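Local coordinates for regulatory protein SWI6 (Saccharomyces cerevisiae, PDB 1SW6) that acts as the shared regulatory subunit of the SBF and MBF transcription complexes in the cell cycle, seen here through its ankyrin-repeat domain, at residues G181-E184 with A185-D188; H136-S140 with I141-E145; C167-K170 with A171-V175. All coordinates share one frame; numbering follows the deposited sequence.

Interaction 1. Residues G181-E184 with A185-D188; sequences GTFE and ALLD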
ATOM      1  N   GLY A 181      -9.592  -1.909  16.978  1.00 39.45           N
ATOM      2  CA  GLY A 181     -10.872  -2.329  17.525  1.00 39.13           C
ATOM      3  C   GLY A 181     -12.066  -1.602  16.931  1.00 38.46           C
ATOM      4  O   GLY A 181     -13.055  -1.362  17.619  1.00 38.33           O
ATOM      5  N   THR A 182     -11.981  -1.245  15.653  1.00 37.63           N
ATOM      6  CA  THR A 182     -13.074  -0.537  14.991  1.00 37.58           C
ATOM      7  C   THR A 182     -13.906  -1.421  14.072  1.00 36.18           C
ATOM      8  O   THR A 182     -14.934  -0.985  13.564  1.00 36.09           O
ATOM      9  CB  THR A 182     -12.548   0.641  14.127  1.00 38.38           C
ATOM     10  OG1 THR A 182     -11.454   0.188  13.316  1.00 37.21           O
ATOM     11  CG2 THR A 182     -12.089   1.800  15.008  1.00 38.65           C
ATOM     12  N   PHE A 183     -13.474  -2.660  13.860  1.00 35.62           N
ATOM     13  CA  PHE A 183     -14.187  -3.550  12.943  1.00 34.62           C
ATOM     14  C   PHE A 183     -15.683  -3.736  13.167  1.00 35.09           C
ATOM     15  O   PHE A 183     -16.467  -3.595  12.224  1.00 35.30           O
ATOM     16  CB  PHE A 183     -13.523  -4.927  12.896  1.00 32.74           C
ATOM     17  CG  PHE A 183     -13.982  -5.774  11.740  1.00 32.64           C
ATOM     18  CD1 PHE A 183     -13.785  -5.347  10.424  1.00 31.74           C
ATOM     19  CD2 PHE A 183     -14.600  -6.997  11.959  1.00 31.20           C
ATOM     20  CE1 PHE A 183     -14.198  -6.132   9.345  1.00 30.17           C
ATOM     21  CE2 PHE A 183     -15.017  -7.789  10.882  1.00 27.80           C
ATOM     22  CZ  PHE A 183     -14.813  -7.353   9.575  1.00 30.04           C
ATOM     23  N   GLU A 184     -16.092  -4.058  14.392  1.00 34.56           N
ATOM     24  CA  GLU A 184     -17.506  -4.275  14.643  1.00 35.57           C
ATOM     25  C   GLU A 184     -18.328  -3.029  14.365  1.00 35.03           C
ATOM     26  O   GLU A 184     -19.415  -3.122  13.789  1.00 33.03           O
ATOM     27  CB  GLU A 184     -17.747  -4.775  16.072  1.00 37.57           C
ATOM     28  CG  GLU A 184     -19.223  -5.094  16.358  1.00 41.87           C
ATOM     29  CD  GLU A 184     -19.409  -6.115  17.477  1.00 44.53           C
ATOM     30  OE1 GLU A 184     -18.464  -6.332  18.263  1.00 44.90           O
ATOM     31  OE2 GLU A 184     -20.506  -6.701  17.574  1.00 46.68           O
ATOM     32  N   ALA A 185     -17.814  -1.862  14.758  1.00 33.75           N
ATOM     33  CA  ALA A 185     -18.531  -0.614  14.506  1.00 31.22           C
ATOM     34  C   ALA A 185     -18.537  -0.336  13.003  1.00 30.94           C
ATOM     35  O   ALA A 185     -19.502   0.214  12.463  1.00 29.69           O
ATOM     36  CB  ALA A 185     -17.861   0.549  15.254  1.00 32.62           C
ATOM     37  N   LEU A 186     -17.458  -0.719  12.328  1.00 29.90           N
ATOM     38  CA  LEU A 186     -17.362  -0.515  10.872  1.00 30.83           C
ATOM     39  C   LEU A 186     -18.467  -1.255  10.094  1.00 29.89           C
ATOM     40  O   LEU A 186     -18.959  -0.778   9.070  1.00 31.17           O
ATOM     41  CB  LEU A 186     -16.002  -0.990  10.367  1.00 29.15           C
ATOM     42  CG  LEU A 186     -15.690  -0.736   8.890  1.00 30.02           C
ATOM     43  CD1 LEU A 186     -15.535   0.761   8.638  1.00 28.76           C
ATOM     44  CD2 LEU A 186     -14.395  -1.462   8.524  1.00 30.25           C
ATOM     45  N   LEU A 187     -18.852  -2.425  10.576  1.00 30.06           N
ATOM     46  CA  LEU A 187     -19.881  -3.194   9.899  1.00 31.27           C
ATOM     47  C   LEU A 187     -21.221  -2.454   9.864  1.00 30.57           C
ATOM     48  O   LEU A 187     -21.998  -2.640   8.934  1.00 32.05           O
ATOM     49  CB  LEU A 187     -20.029  -4.570  10.565  1.00 30.95           C
ATOM     50  CG  LEU A 187     -18.803  -5.479  10.366  1.00 31.53           C
ATOM     51  CD1 LEU A 187     -18.972  -6.790  11.121  1.00 32.24           C
ATOM     52  CD2 LEU A 187     -18.614  -5.746   8.871  1.00 31.66           C
ATOM     53  N   ASP A 188     -21.501  -1.613  10.858  1.00 31.72           N
ATOM     54  CA  ASP A 188     -22.772  -0.879  10.845  1.00 33.98           C
ATOM     55  C   ASP A 188     -22.877   0.021   9.622  1.00 33.51           C
ATOM     56  O   ASP A 188     -23.982   0.273   9.121  1.00 33.58           O
ATOM     57  CB  ASP A 188     -22.957  -0.030  12.112  1.00 34.31           C
ATOM     58  CG  ASP A 188     -23.260  -0.869  13.343  1.00 37.83           C
ATOM     59  OD1 ASP A 188     -23.525  -2.094  13.202  1.00 37.40           O
ATOM     60  OD2 ASP A 188     -23.239  -0.296  14.454  1.00 38.18           O
TER
HETATM   61  O   HOH W   1     -15.880  -1.700  16.769  1.00 38.41           O
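Thr182 O accepts the amide of Leu186 (N to O 2.8 Å) almost along its C=O direction, at 165°, starting the helix that follows the positive-phi Gly181 of a Schellman motif. One residue on, Leu187 N bonds to Phe183 O at 3.1 Å with its donor tilted from the carbonyl plane, and makes a second, weak bond to Glu184 O.

Side chains follow the same spacing. Leu187 lies obliquely against the Phe183 ring, its CG over one face, with its CD1 4.1 Å from Phe183 CE2 and its CD2 4.2 Å from Phe183 CZ, so both methyls engage the same end of the ring. Phe183 holds CG anti to its own nitrogen (chi1 -166°), which puts the ring on the side of its carbonyl carbon, where the Leu187 branch can lie over one face. Leu186 is a looser neighbour: its CD2 stands 4.4 Å from Phe183 CD1. Tyr223, Tyr224 and Ile227 of helix 218-234 and Ala171 and Val172 of helix 167-173 also pack on the ring.

One water accepts from Ala185 N (2.8 Å) and donates to Gly181 O (3.0 Å), linking two backbone groups where the helix starts. Glu184 OE2 is paired with Lys234 in a salt bridge. The chemistry thus joins this turn to helix 218-234 twice over, by apolar packing and by opposite charge.

Interaction 2. Residues H136-S140 with I141-E145; sequences HWLTS and IANLE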
ATOM      1  N   HIS A 136     -11.766   3.114   0.150  1.00 37.55           N
ATOM      2  CA  HIS A 136     -10.845   1.985   0.302  1.00 36.57           C
ATOM      3  C   HIS A 136      -9.646   2.380   1.163  1.00 37.70           C
ATOM      4  O   HIS A 136      -9.234   1.636   2.055  1.00 36.03           O
ATOM      5  CB  HIS A 136     -10.305   1.520  -1.046  1.00 35.22           C
ATOM      6  CG  HIS A 136     -11.291   0.768  -1.882  1.00 35.85           C
ATOM      7  ND1 HIS A 136     -12.356   1.378  -2.511  1.00 36.96           N
ATOM      8  CD2 HIS A 136     -11.336  -0.537  -2.242  1.00 34.52           C
ATOM      9  CE1 HIS A 136     -13.010   0.480  -3.230  1.00 37.29           C
ATOM     10  NE2 HIS A 136     -12.409  -0.689  -3.084  1.00 36.43           N
ATOM     11  N   TRP A 137      -9.073   3.543   0.863  1.00 38.59           N
ATOM     12  CA  TRP A 137      -7.910   4.048   1.591  1.00 39.56           C
ATOM     13  C   TRP A 137      -8.213   4.240   3.066  1.00 37.99           C
ATOM     14  O   TRP A 137      -7.467   3.773   3.932  1.00 35.94           O
ATOM     15  CB  TRP A 137      -7.459   5.390   1.013  1.00 42.74           C
ATOM     16  CG  TRP A 137      -6.583   5.302  -0.194  1.00 48.29           C
ATOM     17  CD1 TRP A 137      -6.430   4.234  -1.033  1.00 50.68           C
ATOM     18  CD2 TRP A 137      -5.766   6.349  -0.725  1.00 51.69           C
ATOM     19  NE1 TRP A 137      -5.567   4.552  -2.056  1.00 51.25           N
ATOM     20  CE2 TRP A 137      -5.145   5.844  -1.891  1.00 52.38           C
ATOM     21  CE3 TRP A 137      -5.496   7.668  -0.329  1.00 53.82           C
ATOM     22  CZ2 TRP A 137      -4.272   6.613  -2.667  1.00 54.14           C
ATOM     23  CZ3 TRP A 137      -4.625   8.435  -1.103  1.00 54.72           C
ATOM     24  CH2 TRP A 137      -4.024   7.902  -2.257  1.00 55.13           C
ATOM     25  N   LEU A 138      -9.313   4.933   3.339  1.00 36.13           N
ATOM     26  CA  LEU A 138      -9.719   5.225   4.710  1.00 35.94           C
ATOM     27  C   LEU A 138     -10.142   4.004   5.519  1.00 35.46           C
ATOM     28  O   LEU A 138      -9.953   3.968   6.737  1.00 34.00           O
ATOM     29  CB  LEU A 138     -10.829   6.279   4.699  1.00 36.28           C
ATOM     30  CG  LEU A 138     -10.251   7.651   4.339  1.00 36.54           C
ATOM     31  CD1 LEU A 138     -11.337   8.698   4.218  1.00 39.85           C
ATOM     32  CD2 LEU A 138      -9.278   8.048   5.422  1.00 37.68           C
ATOM     33  N   THR A 139     -10.702   3.002   4.845  1.00 34.95           N
ATOM     34  CA  THR A 139     -11.126   1.782   5.524  1.00 34.65           C
ATOM     35  C   THR A 139      -9.900   0.914   5.827  1.00 35.66           C
ATOM     36  O   THR A 139      -9.802   0.286   6.888  1.00 34.09           O
ATOM     37  CB  THR A 139     -12.122   0.977   4.652  1.00 36.15           C
ATOM     38  OG1 THR A 139     -13.374   1.683   4.575  1.00 35.63           O
ATOM     39  CG2 THR A 139     -12.362  -0.415   5.244  1.00 33.75           C
ATOM     40  N   SER A 140      -8.956   0.895   4.892  1.00 35.87           N
ATOM     41  CA  SER A 140      -7.748   0.094   5.052  1.00 37.71           C
ATOM     42  C   SER A 140      -6.952   0.567   6.266  1.00 37.06           C
ATOM     43  O   SER A 140      -6.203  -0.186   6.876  1.00 36.99           O
ATOM     44  CB  SER A 140      -6.882   0.218   3.797  1.00 37.38           C
ATOM     45  OG  SER A 140      -5.788  -0.681   3.841  1.00 42.82           O
ATOM     46  N   ILE A 141      -7.157   1.826   6.612  1.00 37.19           N
ATOM     47  CA  ILE A 141      -6.451   2.476   7.698  1.00 36.66           C
ATOM     48  C   ILE A 141      -7.269   2.561   8.981  1.00 35.77           C
ATOM     49  O   ILE A 141      -6.873   3.214   9.942  1.00 35.57           O
ATOM     50  CB  ILE A 141      -6.014   3.886   7.198  1.00 37.78           C
ATOM     51  CG1 ILE A 141      -4.511   4.003   7.298  1.00 37.11           C
ATOM     52  CG2 ILE A 141      -6.785   4.994   7.885  1.00 37.21           C
ATOM     53  CD1 ILE A 141      -3.810   3.067   6.371  1.00 40.71           C
ATOM     54  N   ALA A 142      -8.415   1.890   8.985  1.00 34.89           N
ATOM     55  CA  ALA A 142      -9.310   1.873  10.133  1.00 35.71           C
ATOM     56  C   ALA A 142      -9.753   3.255  10.606  1.00 37.20           C
ATOM     57  O   ALA A 142     -10.061   3.438  11.791  1.00 37.39           O
ATOM     58  CB  ALA A 142      -8.673   1.110  11.294  1.00 33.35           C
ATOM     59  N   ASN A 143      -9.795   4.233   9.705  1.00 37.65           N
ATOM     60  CA  ASN A 143     -10.256   5.553  10.131  1.00 37.94           C
ATOM     61  C   ASN A 143     -11.779   5.577  10.088  1.00 37.67           C
ATOM     62  O   ASN A 143     -12.381   6.156   9.181  1.00 37.00           O
ATOM     63  CB  ASN A 143      -9.721   6.664   9.235  1.00 39.93           C
ATOM     64  CG  ASN A 143      -9.899   8.037   9.866  1.00 41.20           C
ATOM     65  OD1 ASN A 143     -10.986   8.379  10.341  1.00 41.19           O
ATOM     66  ND2 ASN A 143      -8.832   8.821   9.886  1.00 41.18           N
ATOM     67  N   LEU A 144     -12.390   4.947  11.085  1.00 37.08           N
ATOM     68  CA  LEU A 144     -13.840   4.855  11.183  1.00 36.95           C
ATOM     69  C   LEU A 144     -14.580   6.178  11.025  1.00 37.06           C
ATOM     70  O   LEU A 144     -15.537   6.267  10.271  1.00 36.62           O
ATOM     71  CB  LEU A 144     -14.218   4.212  12.523  1.00 36.47           C
ATOM     72  CG  LEU A 144     -15.706   4.009  12.840  1.00 36.10           C
ATOM     73  CD1 LEU A 144     -16.364   3.155  11.776  1.00 34.01           C
ATOM     74  CD2 LEU A 144     -15.833   3.349  14.207  1.00 37.28           C
ATOM     75  N   GLU A 145     -14.142   7.203  11.739  1.00 38.18           N
ATOM     76  CA  GLU A 145     -14.817   8.494  11.675  1.00 40.62           C
ATOM     77  C   GLU A 145     -14.894   9.057  10.276  1.00 39.29           C
ATOM     78  O   GLU A 145     -15.954   9.501   9.828  1.00 39.94           O
ATOM     79  CB  GLU A 145     -14.131   9.505  12.586  1.00 43.69           C
ATOM     80  CG  GLU A 145     -15.127  10.319  13.385  1.00 50.25           C
ATOM     81  CD  GLU A 145     -15.997   9.436  14.262  1.00 53.19           C
ATOM     82  OE1 GLU A 145     -17.034   9.933  14.755  1.00 54.95           O
ATOM     83  OE2 GLU A 145     -15.639   8.245  14.459  1.00 54.27           O
TER
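The flat groups that meet between Leu138-Thr139 and Ala142-Asn143 are peptide planes, used in two different ways. Asn143 N approaches Leu138 O end-on, at 3.0 Å and a C=O...N angle of 171°, whereas Ala142 N sits above the face of the Thr139 carbonyl, 68° out of its plane and 3.0 Å from Thr139 O. With positive phi at Ala142, this pair of bonds makes a Schellman motif. The Trp137 indole leads away from the turn, its NE1 bonded to Asp128, and packs on Met214 of the second subunit.

Leu138 and Asn143 run side by side, Leu138 CD2 to Asn143 CB being 4.1 Å; Asn143, at the N-cap of helix 144-152, uses its OD1 to accept Leu146 N. Ile141 sets its CG2 3.5 Å from Leu138 O and packs on Gly213 of the second subunit. Its CG1 lies nearly over the CA hydrogen, off the staggered positions (chi1 -121°), which leaves CD1 4.0 Å from Ser140 C. Trimmed to an alanine here, the side chain would lose CG2 and CD1, which is likely to uncover Leu138 O and open a gap against that glycine. Chemically, then, Leu138 O and Thr139 O take the turn's own amides, Thr139 O also accepting Asn177 ND2, with a methyl set beside the former.

Interaction 3. Residues C167-K170 with A171-V175; sequences CLVK and AVKSV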
ATOM      1  N   CYS A 167     -14.363  -1.867  -0.386  1.00 32.91           N
ATOM      2  CA  CYS A 167     -13.665  -1.190   0.696  1.00 33.80           C
ATOM      3  C   CYS A 167     -13.656  -2.039   1.958  1.00 32.53           C
ATOM      4  O   CYS A 167     -12.694  -2.010   2.717  1.00 33.30           O
ATOM      5  CB  CYS A 167     -14.285   0.190   0.986  1.00 35.47           C
ATOM      6  SG  CYS A 167     -16.044   0.187   1.371  1.00 42.57           S
ATOM      7  N   LEU A 168     -14.718  -2.804   2.187  1.00 33.13           N
ATOM      8  CA  LEU A 168     -14.763  -3.657   3.367  1.00 32.33           C
ATOM      9  C   LEU A 168     -13.685  -4.740   3.242  1.00 31.23           C
ATOM     10  O   LEU A 168     -13.116  -5.173   4.238  1.00 30.93           O
ATOM     11  CB  LEU A 168     -16.147  -4.288   3.531  1.00 31.47           C
ATOM     12  CG  LEU A 168     -16.251  -5.238   4.727  1.00 34.11           C
ATOM     13  CD1 LEU A 168     -16.094  -4.447   6.014  1.00 33.69           C
ATOM     14  CD2 LEU A 168     -17.596  -5.977   4.702  1.00 32.64           C
ATOM     15  N   VAL A 169     -13.404  -5.173   2.014  1.00 29.51           N
ATOM     16  CA  VAL A 169     -12.364  -6.178   1.782  1.00 29.92           C
ATOM     17  C   VAL A 169     -11.006  -5.638   2.281  1.00 30.40           C
ATOM     18  O   VAL A 169     -10.169  -6.391   2.765  1.00 30.64           O
ATOM     19  CB  VAL A 169     -12.290  -6.551   0.267  1.00 31.21           C
ATOM     20  CG1 VAL A 169     -11.024  -7.378  -0.040  1.00 32.49           C
ATOM     21  CG2 VAL A 169     -13.532  -7.362  -0.113  1.00 30.11           C
ATOM     22  N   LYS A 170     -10.802  -4.326   2.178  1.00 30.64           N
ATOM     23  CA  LYS A 170      -9.557  -3.714   2.641  1.00 31.13           C
ATOM     24  C   LYS A 170      -9.450  -3.831   4.152  1.00 30.73           C
ATOM     25  O   LYS A 170      -8.357  -4.001   4.698  1.00 30.27           O
ATOM     26  CB  LYS A 170      -9.502  -2.239   2.225  1.00 32.70           C
ATOM     27  CG  LYS A 170      -9.504  -2.059   0.715  1.00 35.27           C
ATOM     28  CD  LYS A 170      -8.433  -2.947   0.088  1.00 37.65           C
ATOM     29  CE  LYS A 170      -8.672  -3.148  -1.391  1.00 39.27           C
ATOM     30  NZ  LYS A 170      -7.675  -4.089  -1.956  1.00 39.93           N
ATOM     31  N   ALA A 171     -10.595  -3.761   4.825  1.00 29.99           N
ATOM     32  CA  ALA A 171     -10.626  -3.885   6.274  1.00 30.13           C
ATOM     33  C   ALA A 171     -10.095  -5.241   6.701  1.00 31.15           C
ATOM     34  O   ALA A 171      -9.417  -5.354   7.729  1.00 31.34           O
ATOM     35  CB  ALA A 171     -12.056  -3.713   6.794  1.00 29.44           C
ATOM     36  N   VAL A 172     -10.392  -6.285   5.935  1.00 30.90           N
ATOM     37  CA  VAL A 172      -9.915  -7.600   6.354  1.00 31.67           C
ATOM     38  C   VAL A 172      -8.575  -8.028   5.774  1.00 32.95           C
ATOM     39  O   VAL A 172      -8.077  -9.103   6.103  1.00 32.44           O
ATOM     40  CB  VAL A 172     -10.973  -8.699   6.097  1.00 29.72           C
ATOM     41  CG1 VAL A 172     -12.236  -8.381   6.913  1.00 27.26           C
ATOM     42  CG2 VAL A 172     -11.298  -8.796   4.613  1.00 26.91           C
ATOM     43  N   LYS A 173      -7.979  -7.188   4.933  1.00 33.55           N
ATOM     44  CA  LYS A 173      -6.674  -7.512   4.366  1.00 34.64           C
ATOM     45  C   LYS A 173      -5.539  -6.796   5.103  1.00 35.21           C
ATOM     46  O   LYS A 173      -4.366  -6.968   4.754  1.00 35.74           O
ATOM     47  CB  LYS A 173      -6.630  -7.181   2.872  1.00 36.24           C
ATOM     48  CG  LYS A 173      -7.486  -8.116   2.038  1.00 39.33           C
ATOM     49  CD  LYS A 173      -7.397  -7.799   0.556  1.00 43.69           C
ATOM     50  CE  LYS A 173      -6.013  -8.111  -0.000  1.00 44.53           C
ATOM     51  NZ  LYS A 173      -6.041  -8.057  -1.484  1.00 48.57           N
ATOM     52  N   SER A 174      -5.888  -5.994   6.114  1.00 34.16           N
ATOM     53  CA  SER A 174      -4.892  -5.288   6.933  1.00 33.72           C
ATOM     54  C   SER A 174      -5.255  -5.504   8.410  1.00 33.60           C
ATOM     55  O   SER A 174      -6.413  -5.808   8.734  1.00 31.69           O
ATOM     56  CB  SER A 174      -4.872  -3.792   6.605  1.00 34.44           C
ATOM     57  OG  SER A 174      -6.021  -3.140   7.100  1.00 36.72           O
ATOM     58  N   VAL A 175      -4.275  -5.367   9.304  1.00 32.78           N
ATOM     59  CA  VAL A 175      -4.533  -5.585  10.725  1.00 33.49           C
ATOM     60  C   VAL A 175      -5.038  -4.341  11.410  1.00 33.38           C
ATOM     61  O   VAL A 175      -5.386  -4.374  12.589  1.00 35.36           O
ATOM     62  CB  VAL A 175      -3.273  -6.037  11.495  1.00 34.83           C
ATOM     63  CG1 VAL A 175      -2.651  -7.242  10.822  1.00 34.55           C
ATOM     64  CG2 VAL A 175      -2.291  -4.881  11.612  1.00 33.21           C
TER
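Lys173 folds back along Val169, one turn earlier in the helix. Its CB stands 3.6 Å from Val169 O, and CG comes closer to the same oxygen, at 3.3 Å. From there the chain slides onto the side chain: CD lies 3.7 Å from Val169 CG1, the two residues running alongside each other and pointing the same way. A bend at chi3 (68°) then turns CE and NZ toward Glu165, with which NZ forms a salt bridge. Lys170, bent at chi2, brings its own NZ to the same carboxylate oxygen, and the NZ atoms of Lys170 and Lys173 end 4.3 Å apart. The shared Glu165 carboxylate probably balances part of this like charge, with Asp161 a long, weak second partner of Lys170.

On the buried side Leu168 CD1 meets Ala171 CB at 4.2 Å, an apolar contact, while the Val172 CG2 methyl lies close to a carbonyl oxygen, Val169 O, at 3.2 Å. Small Ala171 admits Thr139 of helix 134-140 and Leu186 of helix 183-190, while Val172 also packs on Ile204 and Ile208.

The backbone is transitional. Ala171 N and Val172 N each divide weak bonds between the carbonyls three and four residues back, and the turn closes with Lys173 N to Lys170 O, 3.2 Å, the donor standing well above the carbonyl plane. Beyond it, Ser174 OG bonds to Ser140 O of the preceding repeat, and the backbone of Lys173 bonds to the second subunit.

A short helix with a small residue facing its neighbours, wedged between helices 134-140 and 204-212 of the adjoining repeats and backed by helix 183-190 of its own, is typical of the ankyrin repeat; here it is the second repeat of the domain.

How the interactions relate
From the N terminus, interaction 2 comes first, turning the chain from helix 134-140 into helix 144-152 of the first repeat; interaction 3 follows within helix 167-173, and interaction 1 starts helix 183-190, both in the second repeat. They are local and in series, so none nests within or crosses another. Space joins what sequence separates. Thr182 of interaction 1 packs on Ala142 of interaction 2, and Leu187 of interaction 1 meets Leu168 of interaction 3 inside the second repeat. Leu144 packs on Ala185, setting helix 144-152 against helix 183-190, while interactions 2 and 3 also touch the second subunit.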